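Local coordinates for protein L-hydantoinase (Arthrobacter aurescens, PDB 1GKR) that hydrolyses hydantoin ring derivatives, favouring aryl over alkyl ones, as a homotetrameric cyclic amidase with two zinc ions in each subunit, at residues A83-P94 with L117-G126. Sequence-based numbering, arbitrary orientation.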
ATOM      1  N   ALA A  83     -29.665  -6.677 -32.052  1.00 16.80           N
ATOM      2  CA  ALA A  83     -29.653  -5.871 -33.260  1.00 16.61           C
ATOM      3  C   ALA A  83     -30.233  -4.483 -33.058  1.00 16.94           C
ATOM      4  O   ALA A  83     -29.610  -3.504 -33.437  1.00 20.44           O
ATOM      5  CB  ALA A  83     -30.389  -6.574 -34.369  1.00 16.06           C
ATOM      6  N   VAL A  84     -31.414  -4.365 -32.466  1.00 15.97           N
ATOM      7  CA  VAL A  84     -31.951  -3.022 -32.310  1.00 16.29           C
ATOM      8  C   VAL A  84     -31.202  -2.281 -31.231  1.00 14.87           C
ATOM      9  O   VAL A  84     -31.147  -1.058 -31.249  1.00 17.88           O
ATOM     10  CB  VAL A  84     -33.463  -3.005 -31.972  1.00 15.98           C
ATOM     11  CG1 VAL A  84     -34.210  -3.883 -32.937  1.00 18.21           C
ATOM     12  CG2 VAL A  84     -33.699  -3.441 -30.555  1.00 18.84           C
ATOM     13  N   GLY A  85     -30.625  -3.028 -30.296  1.00 14.64           N
ATOM     14  CA  GLY A  85     -29.878  -2.420 -29.207  1.00 12.29           C
ATOM     15  C   GLY A  85     -28.482  -1.979 -29.616  1.00 12.04           C
ATOM     16  O   GLY A  85     -27.755  -1.421 -28.813  1.00 13.15           O
ATOM     17  N   GLY A  86     -28.100  -2.233 -30.862  1.00 12.39           N
ATOM     18  CA  GLY A  86     -26.785  -1.833 -31.327  1.00 14.09           C
ATOM     19  C   GLY A  86     -25.655  -2.793 -30.988  1.00 14.47           C
ATOM     20  O   GLY A  86     -24.484  -2.465 -31.187  1.00 15.07           O
ATOM     21  N   ILE A  87     -25.994  -3.971 -30.473  1.00 12.81           N
ATOM     22  CA  ILE A  87     -24.989  -4.967 -30.123  1.00 12.35           C
ATOM     23  C   ILE A  87     -24.808  -5.889 -31.320  1.00 13.48           C
ATOM     24  O   ILE A  87     -25.630  -6.757 -31.586  1.00 16.12           O
ATOM     25  CB  ILE A  87     -25.429  -5.761 -28.869  1.00 12.16           C
ATOM     26  CG1 ILE A  87     -25.522  -4.793 -27.689  1.00  9.02           C
ATOM     27  CG2 ILE A  87     -24.463  -6.907 -28.566  1.00  4.64           C
ATOM     28  CD1 ILE A  87     -25.955  -5.451 -26.406  1.00 11.44           C
ATOM     29  N   THR A  88     -23.712  -5.692 -32.041  1.00 14.40           N
ATOM     30  CA  THR A  88     -23.435  -6.464 -33.243  1.00 13.46           C
ATOM     31  C   THR A  88     -22.744  -7.812 -33.052  1.00 12.78           C
ATOM     32  O   THR A  88     -22.792  -8.659 -33.939  1.00 13.12           O
ATOM     33  CB  THR A  88     -22.653  -5.609 -34.219  1.00 14.23           C
ATOM     34  OG1 THR A  88     -21.502  -5.074 -33.555  1.00 13.17           O
ATOM     35  CG2 THR A  88     -23.537  -4.458 -34.710  1.00 12.29           C
ATOM     36  N   THR A  89     -22.052  -8.012 -31.940  1.00 11.36           N
ATOM     37  CA  THR A  89     -21.494  -9.337 -31.706  1.00 13.47           C
ATOM     38  C   THR A  89     -21.595  -9.668 -30.216  1.00 14.77           C
ATOM     39  O   THR A  89     -21.345  -8.824 -29.345  1.00 14.54           O
ATOM     40  CB  THR A  89     -20.032  -9.550 -32.251  1.00 11.96           C
ATOM     41  OG1 THR A  89     -19.130  -9.710 -31.160  1.00 13.54           O
ATOM     42  CG2 THR A  89     -19.593  -8.433 -33.129  1.00  6.66           C
ATOM     43  N   ILE A  90     -22.029 -10.897 -29.945  1.00 12.71           N
ATOM     44  CA  ILE A  90     -22.216 -11.374 -28.589  1.00 10.70           C
ATOM     45  C   ILE A  90     -21.337 -12.589 -28.341  1.00 12.03           C
ATOM     46  O   ILE A  90     -20.900 -13.266 -29.277  1.00 12.72           O
ATOM     47  CB  ILE A  90     -23.692 -11.813 -28.349  1.00 11.84           C
ATOM     48  CG1 ILE A  90     -24.022 -13.027 -29.223  1.00 12.60           C
ATOM     49  CG2 ILE A  90     -24.649 -10.692 -28.698  1.00 10.62           C
ATOM     50  CD1 ILE A  90     -25.380 -13.603 -28.980  1.00 10.64           C
ATOM     51  N   ILE A  91     -21.072 -12.859 -27.072  1.00 11.04           N
ATOM     52  CA  ILE A  91     -20.310 -14.030 -26.715  1.00 10.88           C
ATOM     53  C   ILE A  91     -21.227 -14.752 -25.727  1.00 12.03           C
ATOM     54  O   ILE A  91     -21.412 -14.277 -24.614  1.00 12.82           O
ATOM     55  CB  ILE A  91     -18.973 -13.636 -26.075  1.00 10.89           C
ATOM     56  CG1 ILE A  91     -18.320 -12.522 -26.900  1.00 10.64           C
ATOM     57  CG2 ILE A  91     -18.027 -14.823 -26.082  1.00  7.02           C
ATOM     58  CD1 ILE A  91     -16.889 -12.193 -26.490  1.00  7.86           C
ATOM     59  N   GLU A  92     -21.832 -15.866 -26.158  1.00 12.66           N
ATOM     60  CA  GLU A  92     -22.760 -16.651 -25.325  1.00 12.00           C
ATOM     61  C   GLU A  92     -22.057 -17.400 -24.226  1.00 12.49           C
ATOM     62  O   GLU A  92     -21.096 -18.119 -24.501  1.00 14.11           O
ATOM     63  CB  GLU A  92     -23.492 -17.703 -26.152  1.00 13.36           C
ATOM     64  CG  GLU A  92     -24.966 -17.460 -26.346  1.00 15.63           C
ATOM     65  CD  GLU A  92     -25.783 -17.541 -25.079  1.00 17.23           C
ATOM     66  OE1 GLU A  92     -25.879 -18.630 -24.455  1.00 18.69           O
ATOM     67  OE2 GLU A  92     -26.342 -16.492 -24.721  1.00 18.40           O
ATOM     68  N   MET A  93     -22.545 -17.251 -22.997  1.00 10.52           N
ATOM     69  CA  MET A  93     -21.966 -17.962 -21.864  1.00 12.25           C
ATOM     70  C   MET A  93     -22.339 -19.440 -22.031  1.00 13.77           C
ATOM     71  O   MET A  93     -23.222 -19.781 -22.820  1.00 13.76           O
ATOM     72  CB  MET A  93     -22.519 -17.418 -20.551  1.00 13.70           C
ATOM     73  CG  MET A  93     -22.241 -15.947 -20.332  1.00 17.02           C
ATOM     74  SD  MET A  93     -20.723 -15.565 -19.410  1.00 25.02           S
ATOM     75  CE  MET A  93     -19.736 -16.996 -19.745  1.00 24.85           C
ATOM     76  N   PRO A  94     -21.691 -20.338 -21.276  1.00 13.36           N
ATOM     77  CA  PRO A  94     -22.021 -21.749 -21.438  1.00 12.96           C
ATOM     78  C   PRO A  94     -23.010 -22.293 -20.433  1.00 14.23           C
ATOM     79  O   PRO A  94     -23.057 -23.496 -20.221  1.00 15.53           O
ATOM     80  CB  PRO A  94     -20.664 -22.404 -21.302  1.00 11.72           C
ATOM     81  CG  PRO A  94     -20.081 -21.624 -20.154  1.00  9.63           C
ATOM     82  CD  PRO A  94     -20.532 -20.181 -20.381  1.00 11.35           C
ATOM     83  N   LEU A 117     -29.062 -17.251 -35.098  1.00 24.46           N
ATOM     84  CA  LEU A 117     -28.680 -15.922 -34.626  1.00 21.16           C
ATOM     85  C   LEU A 117     -28.752 -14.877 -35.730  1.00 22.10           C
ATOM     86  O   LEU A 117     -28.544 -15.184 -36.906  1.00 23.24           O
ATOM     87  CB  LEU A 117     -27.273 -15.960 -34.044  1.00 17.11           C
ATOM     88  CG  LEU A 117     -27.248 -16.494 -32.620  1.00 16.47           C
ATOM     89  CD1 LEU A 117     -25.809 -16.742 -32.187  1.00 13.47           C
ATOM     90  CD2 LEU A 117     -27.955 -15.486 -31.712  1.00 10.94           C
ATOM     91  N   LYS A 118     -29.054 -13.640 -35.352  1.00 22.30           N
ATOM     92  CA  LYS A 118     -29.153 -12.564 -36.329  1.00 20.04           C
ATOM     93  C   LYS A 118     -27.989 -11.563 -36.252  1.00 19.63           C
ATOM     94  O   LYS A 118     -27.836 -10.718 -37.129  1.00 22.40           O
ATOM     95  CB  LYS A 118     -30.501 -11.850 -36.187  1.00 17.97           C
ATOM     96  CG  LYS A 118     -31.721 -12.689 -36.584  1.00 16.31           C
ATOM     97  CD  LYS A 118     -32.914 -11.766 -36.833  1.00 21.10           C
ATOM     98  CE  LYS A 118     -34.096 -12.476 -37.480  1.00 22.39           C
ATOM     99  NZ  LYS A 118     -34.858 -13.276 -36.483  1.00 26.31           N
ATOM    100  N   VAL A 119     -27.181 -11.642 -35.201  1.00 17.10           N
ATOM    101  CA  VAL A 119     -26.005 -10.782 -35.090  1.00 15.73           C
ATOM    102  C   VAL A 119     -24.826 -11.757 -34.981  1.00 16.08           C
ATOM    103  O   VAL A 119     -25.035 -12.952 -34.803  1.00 15.83           O
ATOM    104  CB  VAL A 119     -26.084  -9.851 -33.865  1.00 14.60           C
ATOM    105  CG1 VAL A 119     -27.260  -8.890 -34.030  1.00 13.50           C
ATOM    106  CG2 VAL A 119     -26.228 -10.656 -32.597  1.00 12.25           C
ATOM    107  N   ASP A 120     -23.595 -11.285 -35.110  1.00 15.46           N
ATOM    108  CA  ASP A 120     -22.471 -12.218 -35.046  1.00 14.50           C
ATOM    109  C   ASP A 120     -22.208 -12.705 -33.620  1.00 14.37           C
ATOM    110  O   ASP A 120     -22.645 -12.076 -32.646  1.00 12.69           O
ATOM    111  CB  ASP A 120     -21.220 -11.579 -35.665  1.00 16.48           C
ATOM    112  CG  ASP A 120     -21.272 -11.548 -37.201  1.00 18.79           C
ATOM    113  OD1 ASP A 120     -22.266 -12.021 -37.799  1.00 16.08           O
ATOM    114  OD2 ASP A 120     -20.309 -11.050 -37.816  1.00 21.12           O
ATOM    115  N   PHE A 121     -21.486 -13.815 -33.490  1.00 10.12           N
ATOM    116  CA  PHE A 121     -21.253 -14.368 -32.172  1.00 10.54           C
ATOM    117  C   PHE A 121     -19.946 -15.125 -31.991  1.00 12.37           C
ATOM    118  O   PHE A 121     -19.360 -15.638 -32.943  1.00 14.99           O
ATOM    119  CB  PHE A 121     -22.390 -15.328 -31.839  1.00 10.46           C
ATOM    120  CG  PHE A 121     -22.451 -16.517 -32.770  1.00 10.90           C
ATOM    121  CD1 PHE A 121     -22.954 -16.384 -34.062  1.00  9.29           C
ATOM    122  CD2 PHE A 121     -21.931 -17.753 -32.381  1.00 10.00           C
ATOM    123  CE1 PHE A 121     -22.933 -17.465 -34.962  1.00  7.86           C
ATOM    124  CE2 PHE A 121     -21.906 -18.837 -33.274  1.00  9.42           C
ATOM    125  CZ  PHE A 121     -22.406 -18.690 -34.564  1.00  5.69           C
ATOM    126  N   ALA A 122     -19.522 -15.204 -30.735  1.00 10.93           N
ATOM    127  CA  ALA A 122     -18.335 -15.934 -30.333  1.00 11.51           C
ATOM    128  C   ALA A 122     -18.854 -16.818 -29.196  1.00 14.26           C
ATOM    129  O   ALA A 122     -19.897 -16.519 -28.604  1.00 14.18           O
ATOM    130  CB  ALA A 122     -17.276 -14.979 -29.816  1.00 11.54           C
ATOM    131  N   LEU A 123     -18.139 -17.888 -28.868  1.00 14.10           N
ATOM    132  CA  LEU A 123     -18.605 -18.767 -27.812  1.00 12.21           C
ATOM    133  C   LEU A 123     -17.640 -19.069 -26.689  1.00 12.63           C
ATOM    134  O   LEU A 123     -16.434 -19.191 -26.888  1.00 14.45           O
ATOM    135  CB  LEU A 123     -19.056 -20.086 -28.410  1.00 11.49           C
ATOM    136  CG  LEU A 123     -20.259 -19.995 -29.326  1.00 11.75           C
ATOM    137  CD1 LEU A 123     -20.491 -21.346 -29.939  1.00 14.88           C
ATOM    138  CD2 LEU A 123     -21.477 -19.549 -28.542  1.00 10.65           C
ATOM    139  N   TYR A 124     -18.215 -19.201 -25.500  1.00 12.58           N
ATOM    140  CA  TYR A 124     -17.494 -19.546 -24.285  1.00 12.50           C
ATOM    141  C   TYR A 124     -17.639 -21.044 -24.122  1.00 14.47           C
ATOM    142  O   TYR A 124     -18.584 -21.648 -24.624  1.00 16.03           O
ATOM    143  CB  TYR A 124     -18.170 -18.957 -23.058  1.00 10.48           C
ATOM    144  CG  TYR A 124     -17.840 -17.546 -22.727  1.00 12.31           C
ATOM    145  CD1 TYR A 124     -16.616 -17.220 -22.143  1.00  8.86           C
ATOM    146  CD2 TYR A 124     -18.787 -16.532 -22.918  1.00 10.49           C
ATOM    147  CE1 TYR A 124     -16.346 -15.921 -21.743  1.00 12.31           C
ATOM    148  CE2 TYR A 124     -18.529 -15.231 -22.527  1.00 10.96           C
ATOM    149  CZ  TYR A 124     -17.308 -14.933 -21.937  1.00 14.16           C
ATOM    150  OH  TYR A 124     -17.042 -13.654 -21.529  1.00 17.26           O
ATOM    151  N   GLY A 125     -16.706 -21.629 -23.391  1.00 15.03           N
ATOM    152  CA  GLY A 125     -16.779 -23.035 -23.079  1.00 13.94           C
ATOM    153  C   GLY A 125     -16.963 -22.962 -21.574  1.00 15.78           C
ATOM    154  O   GLY A 125     -16.791 -21.894 -20.980  1.00 17.20           O
ATOM    155  N   GLY A 126     -17.323 -24.063 -20.941  1.00 14.99           N
ATOM    156  CA  GLY A 126     -17.492 -24.021 -19.506  1.00 12.27           C
ATOM    157  C   GLY A 126     -16.355 -24.731 -18.801  1.00 12.25           C
ATOM    158  O   GLY A 126     -15.795 -25.707 -19.302  1.00 12.19           O
TER
HETATM  159  O   HOH W   1     -21.342 -20.850 -25.086  1.00 21.64           O
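Two neighbouring parallel strands of the amidohydrolase barrel, with Ile90 beside Phe121 and Ile91 beside Ala122, meet here and lead on toward the zinc site, where Met93 and Tyr124 meet. Five backbone hydrogen bonds join them, from Asp120 N to Thr88 O at one end to Tyr124 N to Glu92 O at the other; the one from Ala122 N to Ile90 O measures 2.8 Å and lies nearly in line with the carbonyl. On the sheet face bearing Phe121, Ile90 CG1 packs 3.8 Å from Phe121 CB, and Leu123 CD2 lies against Glu92 CB. Helix 103-116 covers this side with Ala113 and Phe106, as expected of the beta-alpha-beta unit 87-92, 103-116, 120-123 in a TIM-barrel fold whose inner strands are wrapped by helices. On the other face, chi1 of -46° sets Ile91 CG1 beside the backbone N and turns CG2 anti to it; CG2 sits 3.8 Å from Ala122 CB and reaches Tyr124 CE2 at 3.6 Å, the Ile91 and Tyr124 side chains crossing at about a right angle. Nearer the metals, Met93, bent at chi2 and chi3, lies alongside Tyr124 and lays its terminal methyl over the phenol: CE is 3.5 Å from the ring centroid and 17° off the normal, a CH-pi contact, while SD approaches more obliquely as a Met-aromatic pair. Glu92 O comes to the ring's edge, 3.2 Å from Tyr124 CD2, and a water within bonding distance of both Glu92 O and Tyr124 O probably links them. The Tyr124 hydroxyl is bonded to Glu59 O, and Met93 also touches the zinc ligand His62. With an alanine at Tyr124, the Met93 methyl would probably lose the ring face it rests on and Glu59 O its hydroxyl partner. Pro94 CG closes against Gly126 CA, 3.6 Å away.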